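Local coordinates for protein Myo-inositol 2-dehydrogenase (Thermotoga maritima, PDB 3EZY) that catalyses the NAD(+)-dependent oxidation of myo-inositol to scyllo-inosose and probably serves in a myo-inositol degradation pathway, at residues A18-K22 with M43-L47; I28-D34 with V49-D55; V81-K86 with R106-T111; K88-E94 with D115-G121; L314-A318 with L331-I335. One frame throughout, in Å; residues are numbered along the deposited sequence. Where two conformers were deposited one is given.

Contact 1: A18-K22 with M43-L47; sequences AENLK and MKEKL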
# COMPACT_ATOMS: atom_id res chain seq x y z
N ALA A 18 -2.06 33.55 -13.93
CA ALA A 18 -2.77 34.26 -15.01
C ALA A 18 -3.70 33.31 -15.77
O ALA A 18 -4.82 33.67 -16.10
CB ALA A 18 -1.76 34.86 -15.99
N GLU A 19 -3.21 32.10 -16.06
CA GLU A 19 -4.01 31.06 -16.73
C GLU A 19 -5.14 30.55 -15.84
O GLU A 19 -6.25 30.36 -16.33
CB GLU A 19 -3.11 29.93 -17.26
CG GLU A 19 -2.35 30.39 -18.55
CD GLU A 19 -1.20 29.48 -18.96
OE1 GLU A 19 -1.02 28.41 -18.32
OE2 GLU A 19 -0.47 29.85 -19.93
N ASN A 20 -4.88 30.40 -14.54
CA ASN A 20 -5.91 29.94 -13.58
C ASN A 20 -7.08 30.91 -13.45
O ASN A 20 -8.18 30.52 -13.08
CB ASN A 20 -5.32 29.65 -12.18
CG ASN A 20 -4.60 28.28 -12.10
OD1 ASN A 20 -4.72 27.47 -13.00
ND2 ASN A 20 -3.87 28.05 -11.03
N LEU A 21 -6.84 32.19 -13.71
CA LEU A 21 -7.92 33.16 -13.61
C LEU A 21 -9.15 32.85 -14.46
O LEU A 21 -10.25 33.23 -14.09
CB LEU A 21 -7.40 34.58 -13.76
CG LEU A 21 -6.79 35.02 -12.42
CD1 LEU A 21 -5.81 36.19 -12.55
CD2 LEU A 21 -7.85 35.34 -11.36
N LYS A 22 -9.01 32.11 -15.56
CA LYS A 22 -10.17 31.62 -16.32
C LYS A 22 -10.96 30.54 -15.58
O LYS A 22 -12.12 30.27 -15.88
CB LYS A 22 -9.72 31.05 -17.65
CG LYS A 22 -8.84 32.01 -18.42
CD LYS A 22 -7.99 32.86 -17.49
CE LYS A 22 -6.91 33.54 -18.29
NZ LYS A 22 -7.45 34.01 -19.59
N MET A 43 1.80 36.75 -24.32
CA MET A 43 0.82 36.35 -23.31
C MET A 43 -0.44 37.20 -23.42
O MET A 43 -1.55 36.72 -23.17
CB MET A 43 1.40 36.40 -21.89
CG MET A 43 2.12 35.09 -21.40
SD MET A 43 1.19 33.54 -21.70
CE MET A 43 2.09 32.93 -23.10
N LYS A 44 -0.29 38.46 -23.83
CA LYS A 44 -1.48 39.29 -24.00
C LYS A 44 -2.37 38.65 -25.03
O LYS A 44 -3.58 38.54 -24.87
CB LYS A 44 -1.11 40.70 -24.44
CG LYS A 44 -2.30 41.68 -24.41
CD LYS A 44 -1.99 42.87 -25.29
CE LYS A 44 -2.86 44.04 -25.00
NZ LYS A 44 -4.25 43.74 -25.36
N GLU A 45 -1.76 38.22 -26.13
CA GLU A 45 -2.56 37.63 -27.18
C GLU A 45 -3.07 36.23 -26.85
O GLU A 45 -4.23 35.90 -27.13
CB GLU A 45 -1.80 37.63 -28.49
CG GLU A 45 -2.74 37.66 -29.66
CD GLU A 45 -2.04 37.35 -30.95
OE1 GLU A 45 -0.87 36.87 -30.87
OE2 GLU A 45 -2.66 37.57 -32.02
N LYS A 46 -2.23 35.39 -26.23
CA LYS A 46 -2.68 34.05 -25.86
C LYS A 46 -3.86 34.13 -24.90
O LYS A 46 -4.87 33.44 -25.07
CB LYS A 46 -1.53 33.27 -25.22
CG LYS A 46 -1.76 31.77 -24.98
CD LYS A 46 -0.63 31.19 -24.12
CE LYS A 46 -0.79 29.67 -23.89
NZ LYS A 46 -1.75 29.38 -22.77
N LEU A 47 -3.77 35.01 -23.90
CA LEU A 47 -4.83 34.99 -22.89
C LEU A 47 -5.94 36.02 -23.10
O LEU A 47 -6.85 36.12 -22.28
CB LEU A 47 -4.22 35.12 -21.47
CG LEU A 47 -3.21 34.05 -21.06
CD1 LEU A 47 -2.76 34.27 -19.65
CD2 LEU A 47 -3.77 32.62 -21.20

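Contact 2: I28-D34 with V49-D55; sequences ILYAISD and VEKAYKD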
# COMPACT_ATOMS: atom_id res chain seq x y z
N ILE A 28 -11.44 38.37 -12.95
CA ILE A 28 -10.86 38.28 -14.29
C ILE A 28 -9.46 38.82 -14.38
O ILE A 28 -9.08 39.74 -13.66
CB ILE A 28 -11.67 38.95 -15.44
CG1 ILE A 28 -11.71 40.48 -15.30
CG2 ILE A 28 -13.06 38.30 -15.64
CD1 ILE A 28 -11.68 41.15 -16.64
N LEU A 29 -8.72 38.24 -15.30
CA LEU A 29 -7.40 38.73 -15.66
C LEU A 29 -7.57 39.98 -16.52
O LEU A 29 -7.90 39.88 -17.69
CB LEU A 29 -6.65 37.69 -16.46
CG LEU A 29 -5.22 38.07 -16.87
CD1 LEU A 29 -4.33 38.35 -15.65
CD2 LEU A 29 -4.67 36.93 -17.66
N TYR A 30 -7.31 41.15 -15.94
CA TYR A 30 -7.51 42.41 -16.64
C TYR A 30 -6.22 42.96 -17.20
O TYR A 30 -6.22 43.59 -18.26
CB TYR A 30 -8.16 43.45 -15.71
CG TYR A 30 -8.21 44.84 -16.29
CD1 TYR A 30 -9.23 45.21 -17.15
CD2 TYR A 30 -7.25 45.79 -15.98
CE1 TYR A 30 -9.29 46.48 -17.69
CE2 TYR A 30 -7.30 47.05 -16.51
CZ TYR A 30 -8.32 47.39 -17.36
OH TYR A 30 -8.39 48.67 -17.90
N ALA A 31 -5.13 42.79 -16.46
CA ALA A 31 -3.84 43.36 -16.87
C ALA A 31 -2.68 42.44 -16.55
O ALA A 31 -2.69 41.73 -15.55
CB ALA A 31 -3.60 44.73 -16.20
N ILE A 32 -1.66 42.49 -17.39
CA ILE A 32 -0.43 41.79 -17.12
C ILE A 32 0.74 42.74 -17.29
O ILE A 32 0.64 43.76 -17.99
CB ILE A 32 -0.25 40.55 -18.06
CG1 ILE A 32 -0.38 40.95 -19.56
CG2 ILE A 32 -1.18 39.43 -17.65
CD1 ILE A 32 -0.01 39.83 -20.52
N SER A 33 1.85 42.41 -16.65
CA SER A 33 3.04 43.23 -16.78
C SER A 33 4.22 42.30 -16.71
O SER A 33 4.21 41.33 -15.94
CB SER A 33 3.13 44.28 -15.66
OG SER A 33 4.38 44.96 -15.68
N ASP A 34 5.23 42.59 -17.52
CA ASP A 34 6.46 41.84 -17.49
C ASP A 34 7.46 42.72 -18.21
O ASP A 34 7.09 43.48 -19.09
CB ASP A 34 6.29 40.48 -18.20
CG ASP A 34 7.50 39.55 -18.00
OD1 ASP A 34 8.44 39.58 -18.82
OD2 ASP A 34 7.48 38.74 -17.07
N VAL A 49 -5.85 39.39 -22.86
CA VAL A 49 -5.86 40.31 -21.72
C VAL A 49 -6.08 41.73 -22.22
O VAL A 49 -5.47 42.14 -23.19
CB VAL A 49 -4.52 40.26 -20.93
CG1 VAL A 49 -4.64 41.02 -19.64
CG2 VAL A 49 -4.10 38.83 -20.68
N GLU A 50 -6.93 42.48 -21.54
CA GLU A 50 -7.17 43.89 -21.89
C GLU A 50 -5.94 44.81 -21.94
O GLU A 50 -5.77 45.54 -22.92
CB GLU A 50 -8.16 44.51 -20.92
CG GLU A 50 -9.53 44.62 -21.52
CD GLU A 50 -10.52 43.66 -20.93
OE1 GLU A 50 -11.66 43.65 -21.42
OE2 GLU A 50 -10.18 42.92 -19.97
N LYS A 51 -5.13 44.79 -20.88
CA LYS A 51 -4.00 45.71 -20.76
C LYS A 51 -2.69 44.95 -20.52
O LYS A 51 -2.62 44.02 -19.71
CB LYS A 51 -4.25 46.66 -19.59
CG LYS A 51 -5.47 47.55 -19.77
CD LYS A 51 -5.28 48.54 -20.95
CE LYS A 51 -3.85 49.09 -21.00
NZ LYS A 51 -3.65 50.14 -22.05
N ALA A 52 -1.64 45.37 -21.18
CA ALA A 52 -0.34 44.79 -20.91
C ALA A 52 0.58 45.96 -20.66
O ALA A 52 0.65 46.87 -21.47
CB ALA A 52 0.13 43.97 -22.12
N TYR A 53 1.30 45.94 -19.55
CA TYR A 53 2.16 47.06 -19.17
C TYR A 53 3.61 46.65 -19.01
O TYR A 53 3.92 45.72 -18.25
CB TYR A 53 1.69 47.63 -17.82
CG TYR A 53 0.33 48.28 -17.84
CD1 TYR A 53 0.14 49.54 -18.44
CD2 TYR A 53 -0.75 47.69 -17.22
CE1 TYR A 53 -1.11 50.16 -18.44
CE2 TYR A 53 -2.00 48.29 -17.21
CZ TYR A 53 -2.17 49.54 -17.83
OH TYR A 53 -3.40 50.17 -17.82
N LYS A 54 4.51 47.37 -19.66
CA LYS A 54 5.95 47.18 -19.45
C LYS A 54 6.38 47.62 -18.07
O LYS A 54 7.20 46.99 -17.42
CB LYS A 54 6.77 47.96 -20.49
CG LYS A 54 6.83 47.31 -21.83
CD LYS A 54 7.69 48.15 -22.80
CE LYS A 54 8.92 48.72 -22.06
NZ LYS A 54 10.12 48.78 -22.99
N ASP A 55 5.79 48.70 -17.59
CA ASP A 55 6.13 49.23 -16.27
C ASP A 55 5.08 48.78 -15.26
O ASP A 55 3.93 49.11 -15.40
CB ASP A 55 6.12 50.75 -16.37
CG ASP A 55 6.38 51.43 -15.04
OD1 ASP A 55 6.55 50.73 -14.00
OD2 ASP A 55 6.41 52.69 -15.04
O HOH W 1 7.14 44.48 -15.60

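Contact 3: V81-K86 with R106-T111; sequences VIACAK and RMIEET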
# COMPACT_ATOMS: atom_id res chain seq x y z
N VAL A 81 5.08 45.82 -3.59
CA VAL A 81 4.01 45.66 -2.58
C VAL A 81 3.75 47.01 -1.86
O VAL A 81 2.61 47.35 -1.54
CB VAL A 81 4.37 44.56 -1.56
CG1 VAL A 81 3.48 44.70 -0.28
CG2 VAL A 81 4.22 43.16 -2.19
N ILE A 82 4.80 47.76 -1.58
CA ILE A 82 4.57 49.08 -0.93
C ILE A 82 3.83 50.05 -1.87
O ILE A 82 2.93 50.79 -1.44
CB ILE A 82 5.89 49.69 -0.40
CG1 ILE A 82 6.45 48.81 0.71
CG2 ILE A 82 5.65 51.17 0.08
CD1 ILE A 82 7.83 49.15 1.13
N ALA A 83 4.17 50.01 -3.15
CA ALA A 83 3.46 50.71 -4.20
C ALA A 83 1.97 50.29 -4.29
O ALA A 83 1.09 51.14 -4.46
CB ALA A 83 4.17 50.46 -5.57
N CYS A 84 1.65 49.00 -4.16
CA CYS A 84 0.22 48.65 -4.07
C CYS A 84 -0.44 49.31 -2.85
O CYS A 84 -1.60 49.73 -2.92
CB CYS A 84 -0.02 47.13 -3.98
SG CYS A 84 0.53 46.20 -5.41
N ALA A 85 0.23 49.34 -1.70
CA ALA A 85 -0.43 49.92 -0.52
C ALA A 85 -0.71 51.43 -0.75
O ALA A 85 -1.80 51.93 -0.48
CB ALA A 85 0.42 49.72 0.74
N LYS A 86 0.26 52.13 -1.34
CA LYS A 86 0.11 53.56 -1.63
C LYS A 86 -0.98 53.78 -2.66
O LYS A 86 -1.66 54.80 -2.64
CB LYS A 86 1.45 54.14 -2.11
CG LYS A 86 2.60 53.94 -1.11
CD LYS A 86 2.41 54.79 0.16
CE LYS A 86 3.67 54.90 1.02
NZ LYS A 86 4.94 54.90 0.21
N ARG A 106 8.56 46.75 6.64
CA ARG A 106 7.98 47.88 5.91
C ARG A 106 6.76 47.51 5.08
O ARG A 106 5.75 48.23 5.05
CB ARG A 106 9.02 48.54 5.01
CG ARG A 106 9.56 49.85 5.56
CD ARG A 106 9.70 50.88 4.46
NE ARG A 106 8.52 51.73 4.34
CZ ARG A 106 8.36 52.62 3.36
NH1 ARG A 106 9.31 52.77 2.45
NH2 ARG A 106 7.25 53.37 3.31
N MET A 107 6.84 46.36 4.39
CA MET A 107 5.71 45.82 3.59
C MET A 107 4.46 45.64 4.45
O MET A 107 3.35 46.09 4.12
CB MET A 107 6.16 44.48 2.95
CG MET A 107 7.29 44.59 1.88
SD MET A 107 8.22 43.06 1.45
CE MET A 107 6.99 42.34 0.36
N ILE A 108 4.62 44.98 5.59
CA ILE A 108 3.53 44.81 6.55
C ILE A 108 3.01 46.15 7.10
O ILE A 108 1.82 46.39 7.11
CB ILE A 108 4.01 43.93 7.72
CG1 ILE A 108 4.23 42.47 7.26
CG2 ILE A 108 3.04 44.02 8.89
CD1 ILE A 108 5.06 41.63 8.25
N GLU A 109 3.91 47.04 7.54
CA GLU A 109 3.49 48.40 7.98
C GLU A 109 2.65 49.19 6.96
O GLU A 109 1.59 49.72 7.28
CB GLU A 109 4.73 49.24 8.24
CG GLU A 109 4.64 50.13 9.47
CD GLU A 109 5.54 49.61 10.61
OE1 GLU A 109 6.49 48.84 10.29
OE2 GLU A 109 5.30 49.98 11.80
N GLU A 110 3.14 49.30 5.73
CA GLU A 110 2.44 50.08 4.68
C GLU A 110 1.09 49.51 4.25
O GLU A 110 0.10 50.25 4.09
CB GLU A 110 3.34 50.29 3.48
CG GLU A 110 4.65 50.92 3.87
CD GLU A 110 4.51 52.43 4.06
OE1 GLU A 110 3.71 53.02 3.32
OE2 GLU A 110 5.16 53.00 4.96
N THR A 111 1.02 48.20 4.08
CA THR A 111 -0.25 47.63 3.72
C THR A 111 -1.24 47.82 4.87
O THR A 111 -2.41 48.12 4.65
CB THR A 111 -0.14 46.10 3.32
OG1 THR A 111 0.61 45.40 4.30
CG2 THR A 111 0.58 45.94 1.97

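Contact 4: K88-E94 with D115-G121; sequences KKHVFCE and DVILFTG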
# COMPACT_ATOMS: atom_id res chain seq x y z
N LYS A 88 -3.62 51.87 -2.72
CA LYS A 88 -4.79 51.26 -2.07
C LYS A 88 -5.32 50.06 -2.85
O LYS A 88 -6.54 49.90 -3.05
CB LYS A 88 -5.90 52.29 -1.79
CG LYS A 88 -7.07 51.76 -0.93
CD LYS A 88 -7.98 52.93 -0.46
CE LYS A 88 -9.27 52.46 0.25
NZ LYS A 88 -10.36 51.99 -0.69
N LYS A 89 -4.39 49.18 -3.26
CA LYS A 89 -4.74 47.92 -3.97
C LYS A 89 -4.41 46.69 -3.12
O LYS A 89 -3.27 46.55 -2.67
CB LYS A 89 -3.92 47.79 -5.27
CG LYS A 89 -4.14 48.95 -6.28
CD LYS A 89 -5.66 49.25 -6.44
CE LYS A 89 -5.89 50.46 -7.34
NZ LYS A 89 -5.31 50.27 -8.70
N HIS A 90 -5.35 45.76 -2.97
CA HIS A 90 -5.10 44.50 -2.26
C HIS A 90 -4.00 43.71 -2.94
O HIS A 90 -3.93 43.70 -4.17
CB HIS A 90 -6.38 43.69 -2.23
CG HIS A 90 -7.46 44.33 -1.43
ND1 HIS A 90 -7.31 44.62 -0.08
CD2 HIS A 90 -8.69 44.76 -1.78
CE1 HIS A 90 -8.42 45.18 0.36
NE2 HIS A 90 -9.28 45.27 -0.64
N VAL A 91 -3.10 43.09 -2.18
CA VAL A 91 -1.90 42.54 -2.80
C VAL A 91 -1.58 41.11 -2.36
O VAL A 91 -1.59 40.78 -1.15
CB VAL A 91 -0.63 43.51 -2.68
CG1 VAL A 91 -0.35 43.91 -1.26
CG2 VAL A 91 0.62 42.86 -3.28
N PHE A 92 -1.33 40.24 -3.35
CA PHE A 92 -0.82 38.88 -3.11
C PHE A 92 0.63 38.91 -3.57
O PHE A 92 0.93 39.43 -4.66
CB PHE A 92 -1.65 37.87 -3.91
CG PHE A 92 -1.05 36.47 -4.01
CD1 PHE A 92 -1.50 35.44 -3.19
CD2 PHE A 92 -0.04 36.20 -4.94
CE1 PHE A 92 -0.92 34.13 -3.29
CE2 PHE A 92 0.51 34.92 -5.07
CZ PHE A 92 0.08 33.88 -4.22
N CYS A 93 1.54 38.40 -2.73
CA CYS A 93 2.95 38.35 -3.08
C CYS A 93 3.48 36.91 -3.06
O CYS A 93 3.42 36.22 -2.02
CB CYS A 93 3.79 39.22 -2.11
SG CYS A 93 5.50 39.47 -2.61
N GLU A 94 4.06 36.48 -4.17
CA GLU A 94 4.68 35.17 -4.23
C GLU A 94 5.78 35.04 -3.17
O GLU A 94 6.38 36.06 -2.74
CB GLU A 94 5.28 34.90 -5.64
CG GLU A 94 4.36 34.06 -6.55
CD GLU A 94 3.89 32.78 -5.84
OE1 GLU A 94 2.68 32.44 -5.88
OE2 GLU A 94 4.73 32.10 -5.21
N ASP A 115 -4.69 49.90 4.88
CA ASP A 115 -5.83 49.05 5.10
C ASP A 115 -6.12 48.14 3.90
O ASP A 115 -7.29 47.99 3.53
CB ASP A 115 -7.09 49.87 5.41
CG ASP A 115 -8.20 49.01 6.03
OD1 ASP A 115 -7.85 48.18 6.90
OD2 ASP A 115 -9.39 49.17 5.66
N VAL A 116 -5.08 47.57 3.28
CA VAL A 116 -5.32 46.58 2.20
C VAL A 116 -4.69 45.26 2.63
O VAL A 116 -3.75 45.28 3.42
CB VAL A 116 -4.66 46.99 0.86
CG1 VAL A 116 -5.27 48.31 0.31
CG2 VAL A 116 -3.18 47.11 1.04
N ILE A 117 -5.20 44.16 2.09
CA ILE A 117 -4.70 42.80 2.32
C ILE A 117 -3.28 42.63 1.80
O ILE A 117 -2.97 43.06 0.70
CB ILE A 117 -5.62 41.78 1.59
CG1 ILE A 117 -6.99 41.76 2.24
CG2 ILE A 117 -5.07 40.40 1.58
CD1 ILE A 117 -7.99 40.97 1.39
N LEU A 118 -2.46 41.97 2.61
CA LEU A 118 -1.18 41.43 2.18
C LEU A 118 -1.23 39.90 2.38
O LEU A 118 -1.28 39.42 3.51
CB LEU A 118 0.01 42.02 2.96
CG LEU A 118 1.39 41.39 2.66
CD1 LEU A 118 1.66 41.36 1.14
CD2 LEU A 118 2.52 42.14 3.38
N PHE A 119 -1.26 39.16 1.29
CA PHE A 119 -1.40 37.68 1.31
C PHE A 119 -0.07 37.11 0.83
O PHE A 119 0.41 37.47 -0.23
CB PHE A 119 -2.51 37.29 0.32
CG PHE A 119 -2.96 35.82 0.39
CD1 PHE A 119 -4.26 35.51 0.77
CD2 PHE A 119 -2.09 34.80 0.05
CE1 PHE A 119 -4.71 34.19 0.81
CE2 PHE A 119 -2.52 33.46 0.11
CZ PHE A 119 -3.84 33.17 0.50
N THR A 120 0.53 36.22 1.62
CA THR A 120 1.81 35.64 1.30
C THR A 120 1.57 34.33 0.57
O THR A 120 0.77 33.52 1.01
CB THR A 120 2.62 35.33 2.56
OG1 THR A 120 2.94 36.56 3.22
CG2 THR A 120 3.96 34.62 2.20
N GLY A 121 2.29 34.12 -0.54
CA GLY A 121 2.03 32.99 -1.41
C GLY A 121 2.65 31.67 -0.94
O GLY A 121 3.49 31.10 -1.66
O HOH W 2 2.17 30.84 -3.99

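Contact 5: L314-A318 with L331-I335; sequences LLGYA and LEEVI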
# COMPACT_ATOMS: atom_id res chain seq x y z
N LEU A 314 12.31 34.53 9.54
CA LEU A 314 13.08 34.52 10.79
C LEU A 314 13.59 33.11 11.09
O LEU A 314 14.72 32.95 11.51
CB LEU A 314 12.25 35.06 11.95
CG LEU A 314 12.04 36.60 11.98
CD1 LEU A 314 10.86 36.98 12.85
CD2 LEU A 314 13.29 37.30 12.50
N LEU A 315 12.77 32.09 10.87
CA LEU A 315 13.22 30.71 11.12
C LEU A 315 14.38 30.39 10.17
O LEU A 315 15.32 29.68 10.54
CB LEU A 315 12.04 29.75 10.95
CG LEU A 315 11.07 29.83 12.14
CD1 LEU A 315 9.69 29.22 11.79
CD2 LEU A 315 11.72 29.09 13.31
N GLY A 316 14.30 30.89 8.94
CA GLY A 316 15.40 30.72 8.00
C GLY A 316 16.71 31.36 8.50
O GLY A 316 17.77 30.76 8.40
N TYR A 317 16.64 32.59 9.00
CA TYR A 317 17.81 33.24 9.54
C TYR A 317 18.38 32.51 10.76
O TYR A 317 19.62 32.39 10.90
CB TYR A 317 17.52 34.72 9.81
CG TYR A 317 17.73 35.52 8.54
CD1 TYR A 317 18.95 35.48 7.87
CD2 TYR A 317 16.72 36.27 7.98
CE1 TYR A 317 19.15 36.18 6.68
CE2 TYR A 317 16.92 36.99 6.81
CZ TYR A 317 18.12 36.94 6.16
OH TYR A 317 18.35 37.65 4.97
N ALA A 318 17.50 32.02 11.64
CA ALA A 318 17.95 31.20 12.78
C ALA A 318 18.68 29.94 12.34
O ALA A 318 19.71 29.57 12.91
CB ALA A 318 16.75 30.83 13.71
N LEU A 331 14.85 31.80 18.44
CA LEU A 331 14.29 32.84 17.57
C LEU A 331 14.58 34.26 18.06
O LEU A 331 14.85 35.15 17.26
CB LEU A 331 12.80 32.64 17.33
CG LEU A 331 12.51 32.16 15.91
CD1 LEU A 331 13.05 30.75 15.79
CD2 LEU A 331 11.03 32.22 15.62
N GLU A 332 14.54 34.47 19.37
CA GLU A 332 14.94 35.76 19.95
C GLU A 332 16.29 36.31 19.49
O GLU A 332 16.41 37.51 19.28
CB GLU A 332 14.91 35.69 21.47
CG GLU A 332 13.61 35.15 21.98
CD GLU A 332 12.96 36.05 23.02
OE1 GLU A 332 13.10 35.74 24.23
OE2 GLU A 332 12.33 37.07 22.61
N GLU A 333 17.32 35.48 19.33
CA GLU A 333 18.61 36.02 18.92
C GLU A 333 18.54 36.55 17.51
O GLU A 333 19.51 37.11 16.99
CB GLU A 333 19.71 34.96 18.96
CG GLU A 333 19.56 33.86 19.98
CD GLU A 333 20.69 32.82 19.85
OE1 GLU A 333 20.57 31.69 20.42
OE2 GLU A 333 21.70 33.15 19.17
N VAL A 334 17.42 36.33 16.84
CA VAL A 334 17.33 36.78 15.46
C VAL A 334 16.25 37.87 15.31
O VAL A 334 16.21 38.58 14.31
CB VAL A 334 17.13 35.57 14.52
CG1 VAL A 334 15.72 35.03 14.64
CG2 VAL A 334 17.45 35.93 13.13
N ILE A 335 15.39 37.98 16.32
CA ILE A 335 14.30 38.95 16.34
C ILE A 335 14.83 40.35 16.63
O ILE A 335 15.81 40.80 16.00
CB ILE A 335 13.24 38.58 17.40
CG1 ILE A 335 12.34 37.46 16.86
CG2 ILE A 335 12.43 39.81 17.81
CD1 ILE A 335 11.17 37.10 17.76

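Contact 1: A18-K22 with M43-L47
Two torsions bring Glu19 and Lys46 together across this helix pair. Glu19 sets CG beside its own backbone N (chi1 -75°) and runs on extended, while Lys46 places CG opposite the backbone N (chi1 -170°) and bends only at the last torsion, turning the ammonium group back toward the carboxylate. The side chains meet at about a right angle in a salt bridge, Lys46 NZ donating to Glu19 OE2 over 3.2 Å. The ammonium comes from above the carboxylate plane, 63° out of it. Next to this bridge Leu47 packs between the two helices: its CD2 lies 3.7 Å from Glu19 CG, and its CD1 reaches Ala18 CB at 3.8 Å. Helices 12-20 and 37-47 are the first two helices of the NAD-binding Rossmann domain. Strand 27-33 runs between them in sequence, and its Leu29 touches both Ala18 and Leu47, so the apolar part of the contact rests on the central sheet. At the rim Lys22 crosses Leu47 at about a right angle, its NZ 3.9 Å from Leu47 CB. Arg282 of helix 277-298 forms a long, weak ion pair with the other carboxylate oxygen, Glu19 OE1.

Contact 2: I28-D34 with V49-D55
Val49 occupies the apolar centre, using each methyl differently. CG2 meets Leu29 CD2 at 3.6 Å, whereas CG1, opposite the backbone N (chi1 -170°), lies against Tyr30 O. Farther along, Ile32 CG1 packs on Ala52 CB at 4.0 Å. On the opposite face Ala31 CB sits at the edge of the Tyr53 ring, 4.0 Å from CE2. The Lys51 side chain runs alongside Tyr30 in the same direction, with CG 3.6 Å from Tyr30 OH. Parallel backbone pairing joins the two strands: Lys51 N donates to Tyr30 O in its carbonyl plane, Ile32 N to Lys51 O, and Tyr53 N to Ile32 O over 2.8 Å at 163°. At the polar end Ser33 OG donates to Tyr53 O over 2.7 Å, and a water donates both to Ser33 OG (2.8 Å) and to Lys54 O. The two tyrosine hydroxyls bond outside the pair, Tyr30 to Asn64 and Tyr53 to Asp62. This is a beta-alpha-beta unit: helix 37-47 connects the strands and packs on Leu29, Ile32 and Ala52 through Leu47 and Leu40. Helix 56-61 lies against Ala31 and Tyr53 through Leu59, and strand 3-8 pairs with the other edge of strand 27-33.

Contact 3: V81-K86 with R106-T111
Ala85 and Thr111 mark the close approach of two nearly parallel helices, whose short axes come within 8.7 Å at 10° between directions. Ala85 CB is 3.4 Å from Glu110 O, a small side chain lying directly against the backbone of the other helix. On the sheet-facing side, Val81 CG1 meets Thr111 CG2 at 3.9 Å, while Val81 CG2 lies equally far from the terminal CE of Met107. Thr111 OG1 donates to Met107 O over 2.8 Å, entering from the face of that carbonyl opposite to Thr111 N. The pair forms part of one helical layer of the Rossmann domain: Val81 and Thr111 both touch Val91 and Leu118 of the parallel sheet. Away from the sheet, Lys86, Arg106 and Glu110 form a salt-bridge network. In the Arg106 conformer described, one of two deposited, NH2 donates to Glu110 OE2 over 2.7 Å at 171°, within its own guanidinium plane but from above the carboxylate. The bend of Glu110 at chi2 (-80°) carries OE1 toward Lys86, whose NZ stands 3.8 Å from Glu110 OE1 in a long salt bridge. Ile82 CG2 rests on Glu110 CG, and its CD1 leans over one face of the same Arg106 guanidinium, offset toward the rim.

Contact 4: K88-E94 with D115-G121
Backbone hydrogen bonds carry the pairing of His90-Glu94 with Ile117-Gly121. Val91 N donates to Ile117 O, Phe119 N to Val91 O, and Cys93 N to Phe119 O over 2.9 Å at 171°. Gly121 N to Cys93 O is as short (2.8 Å) but more bent, at 140°. A side chain adds a fifth bond: His90 ND1 accepts from Ile117 N over 3.1 Å, the donor lying in the imidazole plane, which indicates that ND1 carries no proton. Apolar contacts occupy both faces. On one, Phe92 and Phe119 both carry CG anti to the backbone N, which brings Phe92 CD1 within 3.4 Å of Phe119 CD2; the rings meet obliquely with planes 33° apart, and Phe92 CZ lies 3.5 Å from Gly121 CA. On the other, Val91 and Leu118 lie side by side, CG1 to CD1 4.0 Å. Before the strands, Val116 CG1 packs against the backbone at Lys88; Lys88 and Asp115 each end a helix in a Schellman motif. The unit is a beta-alpha-beta crossover through helix 101-114. Helix 77-86 packs on Val91 and Cys93, helix 277-298 touches His90, Ile117 and both phenylalanines, and strand 67-70 bonds to the other edge of strand 90-94.

Contact 5: L314-A318 with L331-I335
Ala318 N donates to Leu314 O over 2.9 Å, the regular helical bond that fixes these two residues one turn apart on the side facing Val334. No hydrogen bond crosses between 314-318 and 331-335, so the contact is carried by apolar groups. Val334 is the wedge: its CG2 lies 3.5 Å from Tyr317 CB and 4.2 Å from Ala318 N. Its CG1 faces Leu314 and Ala318, although an overly close approach to Leu331 O makes the exact place of that methyl doubtful. Leu314 places CG beside its backbone N (chi1 -75°), and its two methyls divide their work: CD2 lies 3.7 Å from Val334 O, while CD1 meets Ile335 CG1 at 4.3 Å. Farther round the helix Leu315 CD2 and Leu331 CD1 are 3.3 Å apart, tighter than ordinary van der Waals contact, with the two side chains crossing at a slant. The same Leu331 CD1 also reaches Ala318 CB at 4.2 Å, so Leu331 spans two helical positions. The Tyr317 ring leads away from this contact, and its hydroxyl bonds to Leu99 O. Leu315 continues inward to Phe178 and Arg182 of helix 174-185 and to Val189 and Val192 of strand 189-197, while the backbone of Leu331 bonds to Glu190. The arrangement is a C-terminal tail folded back on the preceding long helix: after helix 306-325 the chain adds the short edge strand 329-330 to the mixed sheet, and the modelled chain ends in a helix-like turn that packs on helix 306-325 through Leu331, Val334 and Ile335.

In the fold
Contacts 1 to 4 lie in the NAD-binding Rossmann domain, where contacts 2 and 4 join strand pairs at the two ends of one parallel sheet, their centres about 18 Å apart. Each is coupled to a helix pair: contact 1 touches contact 2 through Lys44 NZ and Val49 O, 3.0 Å apart, and contact 3 joins contact 4 through Cys84 O and Lys89 N at 2.9 Å, with centres about 8 Å apart. Asp34 of contact 2 touches the Gly9-Gly14 turn, a GxGxxG pattern consistent with dinucleotide binding; Glu94 of contact 4 lies near it. Contact 5 touches none of the others: its centre is about 23 Å from that of contact 3 and about 39 Å from that of contact 1, which lies across the chain's centre.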